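Local coordinates for protein deoxyribodipyrimidine photo-lyase (Oryza sativa Japonica Group, PDB 3UMV) that repairs UV-damaged DNA by using light and a bound FAD to split cyclobutane pyrimidine dimers back into single pyrimidines, at residues D258-L261 against T262-K266; S193-M196 against D197-V201; G465-K469 against F470-A474; D52-A55 against L56-A59; D328-C331 against Y332-Q336. One frame throughout, in Å; residues are numbered along the deposited sequence.

Interaction 1 of 5, residues D258-L261 against T262-K266; sequences DGFL and TKRIK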
loop_
_atom_site.group_PDB
_atom_site.type_symbol
_atom_site.label_atom_id
_atom_site.label_comp_id
_atom_site.label_asym_id
_atom_site.label_seq_id
_atom_site.Cartn_x
_atom_site.Cartn_y
_atom_site.Cartn_z
ATOM N N ASP A 258 -1.658 12.622 20.433
ATOM C CA ASP A 258 -0.488 12.660 19.568
ATOM C C ASP A 258 -0.818 12.404 18.098
ATOM O O ASP A 258 0.035 11.936 17.348
ATOM C CB ASP A 258 0.563 11.653 20.048
ATOM C CG ASP A 258 1.955 11.961 19.520
ATOM O OD1 ASP A 258 2.622 11.031 19.013
ATOM O OD2 ASP A 258 2.387 13.131 19.619
ATOM N N GLY A 259 -2.048 12.708 17.691
ATOM C CA GLY A 259 -2.437 12.565 16.297
ATOM C C GLY A 259 -1.510 13.361 15.390
ATOM O O GLY A 259 -0.947 14.375 15.812
ATOM N N PHE A 260 -1.331 12.904 14.153
ATOM C CA PHE A 260 -0.463 13.618 13.225
ATOM C C PHE A 260 -0.989 15.035 12.942
ATOM O O PHE A 260 -0.263 16.020 13.085
ATOM C CB PHE A 260 -0.297 12.829 11.918
ATOM C CG PHE A 260 0.519 13.547 10.874
ATOM C CD1 PHE A 260 1.857 13.832 11.094
ATOM C CD2 PHE A 260 -0.061 13.946 9.675
ATOM C CE1 PHE A 260 2.609 14.496 10.146
ATOM C CE2 PHE A 260 0.681 14.613 8.715
ATOM C CZ PHE A 260 2.028 14.880 8.942
ATOM N N LEU A 261 -2.253 15.138 12.548
ATOM C CA LEU A 261 -2.781 16.431 12.114
ATOM C C LEU A 261 -3.054 17.337 13.294
ATOM O O LEU A 261 -3.071 18.557 13.154
ATOM C CB LEU A 261 -4.046 16.275 11.277
ATOM C CG LEU A 261 -3.807 15.644 9.912
ATOM C CD1 LEU A 261 -5.122 15.613 9.153
ATOM C CD2 LEU A 261 -2.728 16.400 9.140
ATOM N N THR A 262 -3.249 16.735 14.459
ATOM C CA THR A 262 -3.533 17.510 15.655
ATOM C C THR A 262 -2.278 18.025 16.353
ATOM O O THR A 262 -2.280 19.138 16.876
ATOM C CB THR A 262 -4.419 16.728 16.650
ATOM O OG1 THR A 262 -3.925 15.393 16.786
ATOM C CG2 THR A 262 -5.853 16.663 16.148
ATOM N N LYS A 263 -1.202 17.239 16.335
ATOM C CA LYS A 263 -0.045 17.530 17.181
ATOM C C LYS A 263 1.323 17.562 16.489
ATOM O O LYS A 263 2.311 17.964 17.105
ATOM C CB LYS A 263 -0.006 16.543 18.357
ATOM C CG LYS A 263 -1.037 16.823 19.444
ATOM C CD LYS A 263 -0.615 18.021 20.296
ATOM C CE LYS A 263 -1.462 18.153 21.551
ATOM N NZ LYS A 263 -2.848 18.609 21.254
ATOM N N ARG A 264 1.402 17.143 15.227
ATOM C CA ARG A 264 2.712 17.011 14.585
ATOM C C ARG A 264 2.819 17.587 13.165
ATOM O O ARG A 264 3.907 17.679 12.612
ATOM C CB ARG A 264 3.176 15.542 14.619
ATOM C CG ARG A 264 3.357 15.014 16.044
ATOM C CD ARG A 264 3.766 13.546 16.108
ATOM N NE ARG A 264 2.697 12.644 15.691
ATOM C CZ ARG A 264 2.720 11.942 14.565
ATOM N NH1 ARG A 264 1.716 11.138 14.251
ATOM N NH2 ARG A 264 3.759 12.044 13.753
ATOM N N ILE A 265 1.700 17.993 12.581
ATOM C CA ILE A 265 1.697 18.470 11.199
ATOM C C ILE A 265 2.597 19.689 10.971
ATOM O O ILE A 265 3.206 19.839 9.908
ATOM C CB ILE A 265 0.266 18.829 10.745
ATOM C CG1 ILE A 265 0.278 19.384 9.318
ATOM C CG2 ILE A 265 -0.380 19.814 11.714
ATOM C CD1 ILE A 265 0.804 18.396 8.292
ATOM N N LYS A 266 2.669 20.567 11.965
ATOM C CA LYS A 266 3.331 21.854 11.780
ATOM C C LYS A 266 4.746 21.772 11.236
ATOM O O LYS A 266 5.102 22.510 10.321
ATOM C CB LYS A 266 3.316 22.674 13.071
ATOM C CG LYS A 266 2.085 23.530 13.200
ATOM C CD LYS A 266 2.268 24.614 14.248
ATOM C CE LYS A 266 1.191 25.674 14.103
ATOM N NZ LYS A 266 -0.109 25.034 13.786
HETATM O O HOH W 1 0.253 9.278 15.302
#
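Arg-264 folds back over the start of the short helix 260-263, its guanidinium laying one face against CA of Phe-260. The chain runs straight through chi2 and then bends at chi3 (-70°), which turns NE toward the carbonyl of Asp-258. That oxygen lies in the guanidinium plane, and Arg-264 NE donates to Asp-258 O at 3.2 Å in a nearly straight bond, although it meets the carbonyl from above its plane. The Asp-258 carboxylate stands well out of the guanidinium plane, leaving a long salt bridge of charges alone, OD1 to Arg-264 NE 3.7 Å; its OD2 pairs instead with Arg-279. Helix 260-263 is a single turn, with Gly-259 as N-cap and Gly-259 O taking Lys-263 N at 2.9 Å, placed beside the FAD site: the Phe-260 side chain is about 5 Å from the cofactor. At the edge of the Phe-260 ring sits Arg-264 NH2, 3.7 Å from CD1, and this nitrogen also donates to the carbonyls of Arg-279 and Leu-281. A leucine in place of Arg-264 would probably leave these carbonyls and Asp-258 O without their donor. Ile-265 crosses the Phe-260 ring at about a right angle, its CD1 3.8 Å from CZ.

Interaction 2 of 5, residues S193-M196 against D197-V201; sequences SKVM and DEYLV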
loop_
_atom_site.group_PDB
_atom_site.type_symbol
_atom_site.label_atom_id
_atom_site.label_comp_id
_atom_site.label_asym_id
_atom_site.label_seq_id
_atom_site.Cartn_x
_atom_site.Cartn_y
_atom_site.Cartn_z
ATOM N N SER A 193 -4.728 17.849 -10.431
ATOM C CA SER A 193 -5.108 19.098 -9.780
ATOM C C SER A 193 -6.359 19.683 -10.436
ATOM O O SER A 193 -7.172 20.335 -9.772
ATOM C CB SER A 193 -3.954 20.101 -9.780
ATOM O OG SER A 193 -3.585 20.443 -11.098
ATOM N N LYS A 194 -6.522 19.431 -11.733
ATOM C CA LYS A 194 -7.696 19.898 -12.477
ATOM C C LYS A 194 -9.027 19.296 -12.019
ATOM O O LYS A 194 -10.085 19.922 -12.160
ATOM C CB LYS A 194 -7.520 19.615 -13.964
ATOM C CG LYS A 194 -6.447 20.453 -14.632
ATOM C CD LYS A 194 -6.292 20.034 -16.079
ATOM C CE LYS A 194 -5.226 20.839 -16.784
ATOM N NZ LYS A 194 -5.088 20.377 -18.190
ATOM N N VAL A 195 -8.983 18.077 -11.498
ATOM C CA VAL A 195 -10.191 17.381 -11.096
ATOM C C VAL A 195 -10.213 17.109 -9.597
ATOM O O VAL A 195 -11.075 16.382 -9.105
ATOM C CB VAL A 195 -10.343 16.037 -11.848
ATOM C CG1 VAL A 195 -10.492 16.268 -13.340
ATOM C CG2 VAL A 195 -9.158 15.135 -11.577
ATOM N N MET A 196 -9.272 17.694 -8.867
ATOM C CA MET A 196 -9.171 17.420 -7.443
ATOM C C MET A 196 -10.431 17.855 -6.711
ATOM O O MET A 196 -10.928 17.125 -5.857
ATOM C CB MET A 196 -7.935 18.077 -6.828
ATOM C CG MET A 196 -7.611 17.582 -5.416
ATOM S SD MET A 196 -7.207 15.807 -5.297
ATOM C CE MET A 196 -5.935 15.629 -6.541
ATOM N N ASP A 197 -10.966 19.028 -7.057
ATOM C CA ASP A 197 -12.176 19.520 -6.400
ATOM C C ASP A 197 -13.381 18.595 -6.634
ATOM O O ASP A 197 -14.263 18.477 -5.787
ATOM C CB ASP A 197 -12.496 20.958 -6.838
ATOM C CG ASP A 197 -11.530 21.977 -6.260
ATOM O OD1 ASP A 197 -10.848 21.659 -5.257
ATOM O OD2 ASP A 197 -11.458 23.102 -6.807
ATOM N N GLU A 198 -13.391 17.913 -7.773
ATOM C CA GLU A 198 -14.459 16.982 -8.099
ATOM C C GLU A 198 -14.416 15.671 -7.308
ATOM O O GLU A 198 -15.459 15.050 -7.086
ATOM C CB GLU A 198 -14.460 16.687 -9.604
ATOM C CG GLU A 198 -15.495 15.668 -10.043
ATOM C CD GLU A 198 -15.607 15.552 -11.556
ATOM O OE1 GLU A 198 -14.762 16.135 -12.270
ATOM O OE2 GLU A 198 -16.543 14.872 -12.029
ATOM N N TYR A 199 -13.222 15.246 -6.890
ATOM C CA TYR A 199 -13.062 13.935 -6.240
ATOM C C TYR A 199 -12.720 13.972 -4.753
ATOM O O TYR A 199 -13.027 13.021 -4.014
ATOM C CB TYR A 199 -12.019 13.097 -6.988
ATOM C CG TYR A 199 -12.493 12.715 -8.363
ATOM C CD1 TYR A 199 -13.395 11.686 -8.533
ATOM C CD2 TYR A 199 -12.055 13.401 -9.487
ATOM C CE1 TYR A 199 -13.849 11.334 -9.771
ATOM C CE2 TYR A 199 -12.505 13.050 -10.754
ATOM C CZ TYR A 199 -13.399 12.004 -10.881
ATOM O OH TYR A 199 -13.868 11.632 -12.115
ATOM N N LEU A 200 -12.093 15.057 -4.308
ATOM C CA LEU A 200 -11.778 15.197 -2.892
ATOM C C LEU A 200 -12.985 15.749 -2.135
ATOM O O LEU A 200 -13.042 16.932 -1.801
ATOM C CB LEU A 200 -10.544 16.066 -2.676
ATOM C CG LEU A 200 -10.059 16.157 -1.234
ATOM C CD1 LEU A 200 -9.906 14.772 -0.616
ATOM C CD2 LEU A 200 -8.723 16.905 -1.188
ATOM N N VAL A 201 -13.936 14.858 -1.879
ATOM C CA VAL A 201 -15.239 15.190 -1.322
ATOM C C VAL A 201 -15.526 14.269 -0.144
ATOM O O VAL A 201 -14.855 13.255 0.045
ATOM C CB VAL A 201 -16.351 15.023 -2.382
ATOM C CG1 VAL A 201 -16.031 15.852 -3.600
ATOM C CG2 VAL A 201 -16.509 13.564 -2.780
HETATM O O HOH W 2 -9.955 20.909 -8.885
HETATM O O HOH W 3 -13.299 18.840 -12.459
HETATM O O HOH W 4 -12.566 19.680 -9.960
#
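Val-195 and Tyr-199 carry the apolar part of this contact, lying side by side and pointing the same way across one turn of helix 196-199. The valine presents its CB in the plane of the tyrosine ring, at the edge, 3.8 Å from Tyr-199 CE2. With CG anti to the carbonyl carbon (chi1 -67°), the tyrosine also brings CD2 to 3.2 Å from Val-195 O, again edge-on. An alanine here would probably leave this flank of Val-195 uncovered and the His-22 ring without its aromatic partner. On the next pair, Met-196 bends at chi2 and chi3, and its SD stays a loose 4.3 Å from Leu-200 CB.

Among the backbone bonds, Met-196 O is gripped twice: Leu-200 N comes almost head-on at 2.8 Å, whereas Tyr-199 N approaches from above the carbonyl plane. Val-195, the N-cap residue, offers its carbonyl to Glu-198 N and Tyr-199 N in weak bonds. A water bridges the start of the helix, donating to Ser-193 O at 3.0 Å and accepting from Asp-197 N at 2.8 Å. A second water donates to Glu-198 OE1, while OE2 of that carboxylate is bound by His-22.

This one-turn helix follows helix 185-193 closely at the surface and runs out into an inverse gamma turn centred on Leu-200, which packs on helix 295-305; Tyr-199 turns to the loops holding Ser-24 and Pro-173.

Interaction 3 of 5, residues G465-K469 against F470-A474; sequences GCKRK and FDVDA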
loop_
_atom_site.group_PDB
_atom_site.type_symbol
_atom_site.label_atom_id
_atom_site.label_comp_id
_atom_site.label_asym_id
_atom_site.label_seq_id
_atom_site.Cartn_x
_atom_site.Cartn_y
_atom_site.Cartn_z
ATOM N N GLY A 465 26.934 13.634 1.810
ATOM C CA GLY A 465 25.751 14.427 1.522
ATOM C C GLY A 465 24.759 14.375 2.661
ATOM O O GLY A 465 24.085 15.364 2.965
ATOM N N CYS A 466 24.666 13.213 3.299
ATOM C CA CYS A 466 23.789 13.058 4.453
ATOM C C CYS A 466 24.317 13.821 5.657
ATOM O O CYS A 466 23.541 14.441 6.382
ATOM C CB CYS A 466 23.610 11.585 4.804
ATOM S SG CYS A 466 22.684 10.671 3.543
ATOM N N LYS A 467 25.633 13.779 5.865
ATOM C CA LYS A 467 26.243 14.443 7.019
ATOM C C LYS A 467 25.953 15.938 7.028
ATOM O O LYS A 467 25.774 16.540 8.091
ATOM C CB LYS A 467 27.756 14.207 7.062
ATOM C CG LYS A 467 28.206 13.260 8.165
ATOM C CD LYS A 467 29.683 13.460 8.494
ATOM C CE LYS A 467 30.132 12.567 9.650
ATOM N NZ LYS A 467 29.377 12.829 10.911
ATOM N N ARG A 468 25.909 16.536 5.842
ATOM C CA ARG A 468 25.629 17.961 5.727
ATOM C C ARG A 468 24.207 18.289 6.167
ATOM O O ARG A 468 23.955 19.356 6.728
ATOM C CB ARG A 468 25.849 18.442 4.292
ATOM C CG ARG A 468 27.292 18.383 3.825
ATOM C CD ARG A 468 27.447 19.060 2.471
ATOM N NE ARG A 468 26.530 18.510 1.475
ATOM C CZ ARG A 468 26.871 17.612 0.556
ATOM N NH1 ARG A 468 28.119 17.161 0.496
ATOM N NH2 ARG A 468 25.967 17.167 -0.310
ATOM N N LYS A 469 23.281 17.362 5.921
ATOM C CA LYS A 469 21.860 17.638 6.108
ATOM C C LYS A 469 21.357 17.365 7.526
ATOM O O LYS A 469 20.501 18.091 8.027
ATOM C CB LYS A 469 21.024 16.852 5.088
ATOM C CG LYS A 469 21.464 17.053 3.640
ATOM C CD LYS A 469 20.539 16.351 2.650
ATOM C CE LYS A 469 19.217 17.097 2.506
ATOM N NZ LYS A 469 18.262 16.402 1.594
ATOM N N PHE A 470 21.877 16.320 8.168
ATOM C CA PHE A 470 21.421 15.952 9.507
ATOM C C PHE A 470 22.496 15.229 10.308
ATOM O O PHE A 470 23.527 14.833 9.761
ATOM C CB PHE A 470 20.152 15.093 9.444
ATOM C CG PHE A 470 20.344 13.756 8.754
ATOM C CD1 PHE A 470 20.638 12.621 9.490
ATOM C CD2 PHE A 470 20.220 13.641 7.380
ATOM C CE1 PHE A 470 20.816 11.384 8.854
ATOM C CE2 PHE A 470 20.387 12.412 6.743
ATOM C CZ PHE A 470 20.686 11.288 7.483
ATOM N N ASP A 471 22.229 15.046 11.598
ATOM C CA ASP A 471 23.172 14.410 12.520
ATOM C C ASP A 471 23.186 12.895 12.308
ATOM O O ASP A 471 22.448 12.163 12.972
ATOM C CB ASP A 471 22.768 14.749 13.966
ATOM C CG ASP A 471 23.805 14.326 15.003
ATOM O OD1 ASP A 471 24.711 13.526 14.699
ATOM O OD2 ASP A 471 23.695 14.798 16.153
ATOM N N VAL A 472 24.026 12.441 11.374
ATOM C CA VAL A 472 24.176 11.022 11.034
ATOM C C VAL A 472 24.491 10.134 12.245
ATOM O O VAL A 472 23.962 9.031 12.361
ATOM C CB VAL A 472 25.284 10.821 9.972
ATOM C CG1 VAL A 472 25.572 9.338 9.774
ATOM C CG2 VAL A 472 24.877 11.461 8.656
ATOM N N ASP A 473 25.343 10.616 13.148
ATOM C CA ASP A 473 25.718 9.818 14.308
ATOM C C ASP A 473 24.545 9.610 15.261
ATOM O O ASP A 473 24.421 8.552 15.888
ATOM C CB ASP A 473 26.906 10.451 15.043
ATOM C CG ASP A 473 28.172 10.452 14.202
ATOM O OD1 ASP A 473 28.245 9.667 13.227
ATOM O OD2 ASP A 473 29.094 11.231 14.520
ATOM N N ALA A 474 23.678 10.619 15.357
ATOM C CA ALA A 474 22.484 10.510 16.177
ATOM C C ALA A 474 21.534 9.447 15.616
ATOM O O ALA A 474 20.972 8.653 16.367
ATOM C CB ALA A 474 21.789 11.874 16.309
#
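The ring of Phe-470 is folded back against the last turn of helix 463-469, so that Cys-466 O lies over one of its faces, 3.6 Å from CD2. Its CG stands between the backbone N and the carbonyl carbon (chi1 63°), the rotamer that brings the ring back against the preceding turn. Phe-470 N donates to the same carbonyl at 3.1 Å, and Lys-469 N is its second donor. Cys-466 reaches the ring with its CB, 3.9 Å from Phe-470 CE2; its SG forms only an oblique sulfur-aromatic contact.

Beyond Phe-470 the chain enters helix 472-489. Asp-471, the centre of an inverse gamma turn, is the N-cap, its OD1 accepting from Ala-474 N at 3.2 Å, from above the carboxylate plane. Val-472 then points back at the first helix, with CG2 3.7 Å from Lys-467 CA and 4.1 Å from Cys-466 CB. The contact forms the corner where helix 463-469 passes through a short linker into helix 472-489, packed on helices 393-405 and 376-388 through Phe-394, Met-395 and Leu-377.

On the outer side Lys-467, crossing Val-472 at about a right angle, extends to Asp-473, NZ to OD2 4.0 Å. So long a salt bridge between exposed groups probably adds a diffuse attraction, while the buried Phe-470, Cys-466 and Val-472 provide the close packing of the corner.

Interaction 4 of 5, residues D52-A55 against L56-A59; sequences DNWA and LLHA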
loop_
_atom_site.group_PDB
_atom_site.type_symbol
_atom_site.label_atom_id
_atom_site.label_comp_id
_atom_site.label_asym_id
_atom_site.label_seq_id
_atom_site.Cartn_x
_atom_site.Cartn_y
_atom_site.Cartn_z
ATOM N N ASP A 52 -15.507 5.109 5.041
ATOM C CA ASP A 52 -14.810 5.806 3.955
ATOM C C ASP A 52 -14.342 4.851 2.843
ATOM O O ASP A 52 -13.230 4.986 2.311
ATOM C CB ASP A 52 -13.592 6.543 4.514
ATOM C CG ASP A 52 -13.959 7.540 5.594
ATOM O OD1 ASP A 52 -13.145 7.744 6.521
ATOM O OD2 ASP A 52 -15.064 8.122 5.513
ATOM N N ASN A 53 -15.209 3.920 2.464
ATOM C CA ASN A 53 -14.838 2.887 1.511
ATOM C C ASN A 53 -15.794 2.910 0.311
ATOM O O ASN A 53 -16.918 2.439 0.405
ATOM C CB ASN A 53 -14.851 1.525 2.217
ATOM C CG ASN A 53 -14.410 0.393 1.308
ATOM O OD1 ASN A 53 -14.621 0.445 0.102
ATOM N ND2 ASN A 53 -13.791 -0.630 1.885
ATOM N N TRP A 54 -15.348 3.465 -0.814
ATOM C CA TRP A 54 -16.249 3.617 -1.962
ATOM C C TRP A 54 -16.755 2.300 -2.519
ATOM O O TRP A 54 -17.841 2.256 -3.083
ATOM C CB TRP A 54 -15.629 4.441 -3.093
ATOM C CG TRP A 54 -15.452 5.904 -2.775
ATOM C CD1 TRP A 54 -14.273 6.595 -2.736
ATOM C CD2 TRP A 54 -16.482 6.848 -2.455
ATOM N NE1 TRP A 54 -14.505 7.911 -2.411
ATOM C CE2 TRP A 54 -15.848 8.089 -2.213
ATOM C CE3 TRP A 54 -17.871 6.760 -2.322
ATOM C CZ2 TRP A 54 -16.565 9.246 -1.878
ATOM C CZ3 TRP A 54 -18.586 7.912 -1.975
ATOM C CH2 TRP A 54 -17.924 9.135 -1.766
ATOM N N ALA A 55 -15.977 1.231 -2.369
ATOM C CA ALA A 55 -16.385 -0.049 -2.926
ATOM C C ALA A 55 -17.551 -0.593 -2.107
ATOM O O ALA A 55 -18.543 -1.052 -2.659
ATOM C CB ALA A 55 -15.223 -1.024 -2.945
ATOM N N LEU A 56 -17.441 -0.501 -0.783
ATOM C CA LEU A 56 -18.516 -0.927 0.099
ATOM C C LEU A 56 -19.779 -0.059 -0.102
ATOM O O LEU A 56 -20.890 -0.578 -0.191
ATOM C CB LEU A 56 -18.055 -0.885 1.559
ATOM C CG LEU A 56 -19.140 -1.222 2.584
ATOM C CD1 LEU A 56 -19.680 -2.617 2.314
ATOM C CD2 LEU A 56 -18.605 -1.099 4.015
ATOM N N LEU A 57 -19.592 1.258 -0.186
ATOM C CA LEU A 57 -20.696 2.195 -0.431
ATOM C C LEU A 57 -21.423 1.856 -1.729
ATOM O O LEU A 57 -22.654 1.867 -1.784
ATOM C CB LEU A 57 -20.178 3.638 -0.477
ATOM C CG LEU A 57 -19.841 4.268 0.875
ATOM C CD1 LEU A 57 -19.015 5.537 0.703
ATOM C CD2 LEU A 57 -21.120 4.561 1.633
ATOM N N HIS A 58 -20.660 1.551 -2.774
ATOM C CA HIS A 58 -21.247 1.164 -4.049
ATOM C C HIS A 58 -22.070 -0.118 -3.914
ATOM O O HIS A 58 -23.196 -0.195 -4.398
ATOM C CB HIS A 58 -20.167 0.993 -5.116
ATOM C CG HIS A 58 -20.721 0.701 -6.475
ATOM N ND1 HIS A 58 -20.415 -0.445 -7.178
ATOM C CD2 HIS A 58 -21.584 1.399 -7.249
ATOM C CE1 HIS A 58 -21.055 -0.434 -8.334
ATOM N NE2 HIS A 58 -21.770 0.674 -8.402
ATOM N N ALA A 59 -21.508 -1.121 -3.244
ATOM C CA ALA A 59 -22.222 -2.376 -3.031
ATOM C C ALA A 59 -23.530 -2.118 -2.278
ATOM O O ALA A 59 -24.579 -2.581 -2.691
ATOM C CB ALA A 59 -21.342 -3.395 -2.292
#
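Asn-53 caps helix 54-66, and from it the backbone settles at once into regular i to i+4 bonds: Asn-53 O receives Leu-57 N at 3.0 Å, Trp-54 O receives His-58 N at 2.9 Å and Ala-55 O receives Ala-59 N at 3.0 Å. The cap side chain, with CG anti to its N (chi1 -177°), swings OD1 over the first turn. There Leu-56 N donates to it at 3.1 Å in a nearly straight bond from above the amide plane, and Ala-55 N adds a weak one. The amide nitrogen, ND2, is held by Arg-49 O and Tyr-42 OH, so the cap is anchored at both ends. One turn on, Leu-57 sets CD1 obliquely against the six-membered ring of Trp-54, 3.5 Å from CE3; the indole itself stacks on Phe-203 and gives NE1 to Gln-296. Helix 54-66 is the crossover of a beta-alpha-beta unit, and its buried start lies on strands 40-44, 70-75 and 162-166, with Ala-55 and Leu-56 against Tyr-42.

Interaction 5 of 5, residues D328-C331 against Y332-Q336; sequences DNFC and YYQPQ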
loop_
_atom_site.group_PDB
_atom_site.type_symbol
_atom_site.label_atom_id
_atom_site.label_comp_id
_atom_site.label_asym_id
_atom_site.label_seq_id
_atom_site.Cartn_x
_atom_site.Cartn_y
_atom_site.Cartn_z
ATOM N N ASP A 328 0.422 4.188 -8.090
ATOM C CA ASP A 328 -0.659 3.371 -8.675
ATOM C C ASP A 328 -0.707 3.556 -10.199
ATOM O O ASP A 328 -0.855 2.596 -10.962
ATOM C CB ASP A 328 -2.028 3.665 -8.045
ATOM C CG ASP A 328 -2.420 2.639 -6.974
ATOM O OD1 ASP A 328 -3.634 2.324 -6.818
ATOM O OD2 ASP A 328 -1.498 2.136 -6.292
ATOM N N ASN A 329 -0.585 4.808 -10.635
ATOM C CA ASN A 329 -0.558 5.117 -12.057
ATOM C C ASN A 329 0.495 4.265 -12.754
ATOM O O ASN A 329 0.218 3.618 -13.763
ATOM C CB ASN A 329 -0.273 6.600 -12.259
ATOM C CG ASN A 329 0.028 6.947 -13.705
ATOM O OD1 ASN A 329 1.187 7.043 -14.092
ATOM N ND2 ASN A 329 -1.010 7.104 -14.510
ATOM N N PHE A 330 1.697 4.242 -12.187
ATOM C CA PHE A 330 2.788 3.538 -12.828
ATOM C C PHE A 330 2.550 2.040 -12.873
ATOM O O PHE A 330 2.672 1.416 -13.928
ATOM C CB PHE A 330 4.110 3.851 -12.142
ATOM C CG PHE A 330 5.266 3.098 -12.718
ATOM C CD1 PHE A 330 5.837 3.487 -13.929
ATOM C CD2 PHE A 330 5.784 2.005 -12.058
ATOM C CE1 PHE A 330 6.907 2.781 -14.461
ATOM C CE2 PHE A 330 6.870 1.298 -12.597
ATOM C CZ PHE A 330 7.421 1.687 -13.783
ATOM N N CYS A 331 2.213 1.448 -11.738
ATOM C CA CYS A 331 2.016 0.004 -11.722
ATOM C C CYS A 331 0.812 -0.432 -12.583
ATOM O O CYS A 331 0.837 -1.492 -13.197
ATOM C CB CYS A 331 1.899 -0.526 -10.292
ATOM S SG CYS A 331 3.375 -0.273 -9.290
ATOM N N TYR A 332 -0.227 0.399 -12.647
ATOM C CA TYR A 332 -1.410 0.070 -13.433
ATOM C C TYR A 332 -1.109 0.033 -14.939
ATOM O O TYR A 332 -1.592 -0.849 -15.642
ATOM C CB TYR A 332 -2.537 1.063 -13.118
ATOM C CG TYR A 332 -3.802 0.816 -13.911
ATOM C CD1 TYR A 332 -4.654 -0.241 -13.586
ATOM C CD2 TYR A 332 -4.157 1.644 -14.970
ATOM C CE1 TYR A 332 -5.806 -0.471 -14.296
ATOM C CE2 TYR A 332 -5.324 1.417 -15.683
ATOM C CZ TYR A 332 -6.138 0.356 -15.335
ATOM O OH TYR A 332 -7.297 0.106 -16.031
ATOM N N TYR A 333 -0.284 0.967 -15.421
ATOM C CA TYR A 333 -0.030 1.099 -16.856
ATOM C C TYR A 333 1.255 0.434 -17.330
ATOM O O TYR A 333 1.410 0.189 -18.529
ATOM C CB TYR A 333 -0.032 2.568 -17.312
ATOM C CG TYR A 333 -1.399 3.207 -17.349
ATOM C CD1 TYR A 333 -2.373 2.753 -18.230
ATOM C CD2 TYR A 333 -1.721 4.263 -16.505
ATOM C CE1 TYR A 333 -3.633 3.335 -18.270
ATOM C CE2 TYR A 333 -2.979 4.852 -16.540
ATOM C CZ TYR A 333 -3.927 4.378 -17.426
ATOM O OH TYR A 333 -5.175 4.946 -17.473
ATOM N N GLN A 334 2.175 0.167 -16.402
ATOM C CA GLN A 334 3.449 -0.482 -16.723
ATOM C C GLN A 334 3.473 -1.888 -16.116
ATOM O O GLN A 334 3.770 -2.056 -14.923
ATOM C CB GLN A 334 4.615 0.378 -16.210
ATOM C CG GLN A 334 6.031 -0.231 -16.419
ATOM C CD GLN A 334 6.262 -0.762 -17.836
ATOM O OE1 GLN A 334 6.005 -1.934 -18.118
ATOM N NE2 GLN A 334 6.761 0.098 -18.728
ATOM N N PRO A 335 3.156 -2.909 -16.929
ATOM C CA PRO A 335 3.107 -4.296 -16.442
ATOM C C PRO A 335 4.421 -4.771 -15.838
ATOM O O PRO A 335 4.397 -5.629 -14.965
ATOM C CB PRO A 335 2.805 -5.106 -17.711
ATOM C CG PRO A 335 2.102 -4.171 -18.593
ATOM C CD PRO A 335 2.761 -2.826 -18.345
ATOM N N GLN A 336 5.538 -4.226 -16.300
ATOM C CA GLN A 336 6.854 -4.595 -15.794
ATOM C C GLN A 336 7.365 -3.576 -14.776
ATOM O O GLN A 336 8.484 -3.043 -14.887
ATOM C CB GLN A 336 7.840 -4.781 -16.954
ATOM C CG GLN A 336 7.521 -6.015 -17.786
ATOM C CD GLN A 336 8.340 -6.084 -19.064
ATOM O OE1 GLN A 336 9.330 -6.812 -19.146
ATOM N NE2 GLN A 336 7.935 -5.314 -20.064
#
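Helix 310-333 ends here, and its last turn carries the contact: Gln-334 is the first residue to leave helical geometry. Just before the end, Tyr-332 N donates to Asp-328 O at 2.8 Å and Gln-334 N to Phe-330 O at 2.8 Å, while Tyr-333 N bonds to Asn-329 O at 3.2 Å.

Phe-330 and Gln-334 run side by side in the same direction. The glutamine lays its CB over one face of the phenylalanine ring, 4.0 Å from the centroid and 19° off the normal, a CH-pi contact. Bending at chi2 (48°) lets Gln-334 CG remain 3.5 Å from Phe-330 CZ while the amide turns away, its OE1 accepting from Gln-336 N at 3.0 Å in the carbonyl plane, on a lone pair. This bond ties the side chain to the backbone two residues on.

On another side of the helix, Asn-329 brings ND2 into the plane of the Tyr-333 ring, at its edge, 3.5 Å from CD2. The amide plane is turned 62° from the ring, and its polar atoms are taken by Lys-180 O and Glu-182 N; Tyr-333 OH reaches Ser-178 O. Tyr-332 CD2 meanwhile lies over the centre of the Tyr-333 ring.

Phe-330 and Cys-331 face helix 431-442, and Tyr-332 faces helix 174-177. Phe-330 O, which also takes Tyr-333 N weakly, marks the C-terminal turn of a helix whose earlier turns include residues that probably bind FAD, as in related photolyases.

How the interactions relate
All five contacts are local, at helix starts, ends or links, and no two touch. Interaction 4 is wholly buried in the alpha/beta part, whereas interaction 2 is a surface contact; their nearest atoms are about 4 Å apart, and both adjoin Gln-296, through Trp-54 and Val-201. Interactions 1 and 2 both pack on helix 295-305, through Leu-261 and Leu-200. Interactions 1, 3 and 5 are partly buried. In interaction 1 an arginine binds several backbone carbonyls near FAD, with a long salt bridge beside them; in interaction 3 the one salt bridge is long. Interaction 2 adds bridging waters to its backbone bonds, interaction 4 has an asparagine cap, and interaction 5 uses aromatic faces and edges.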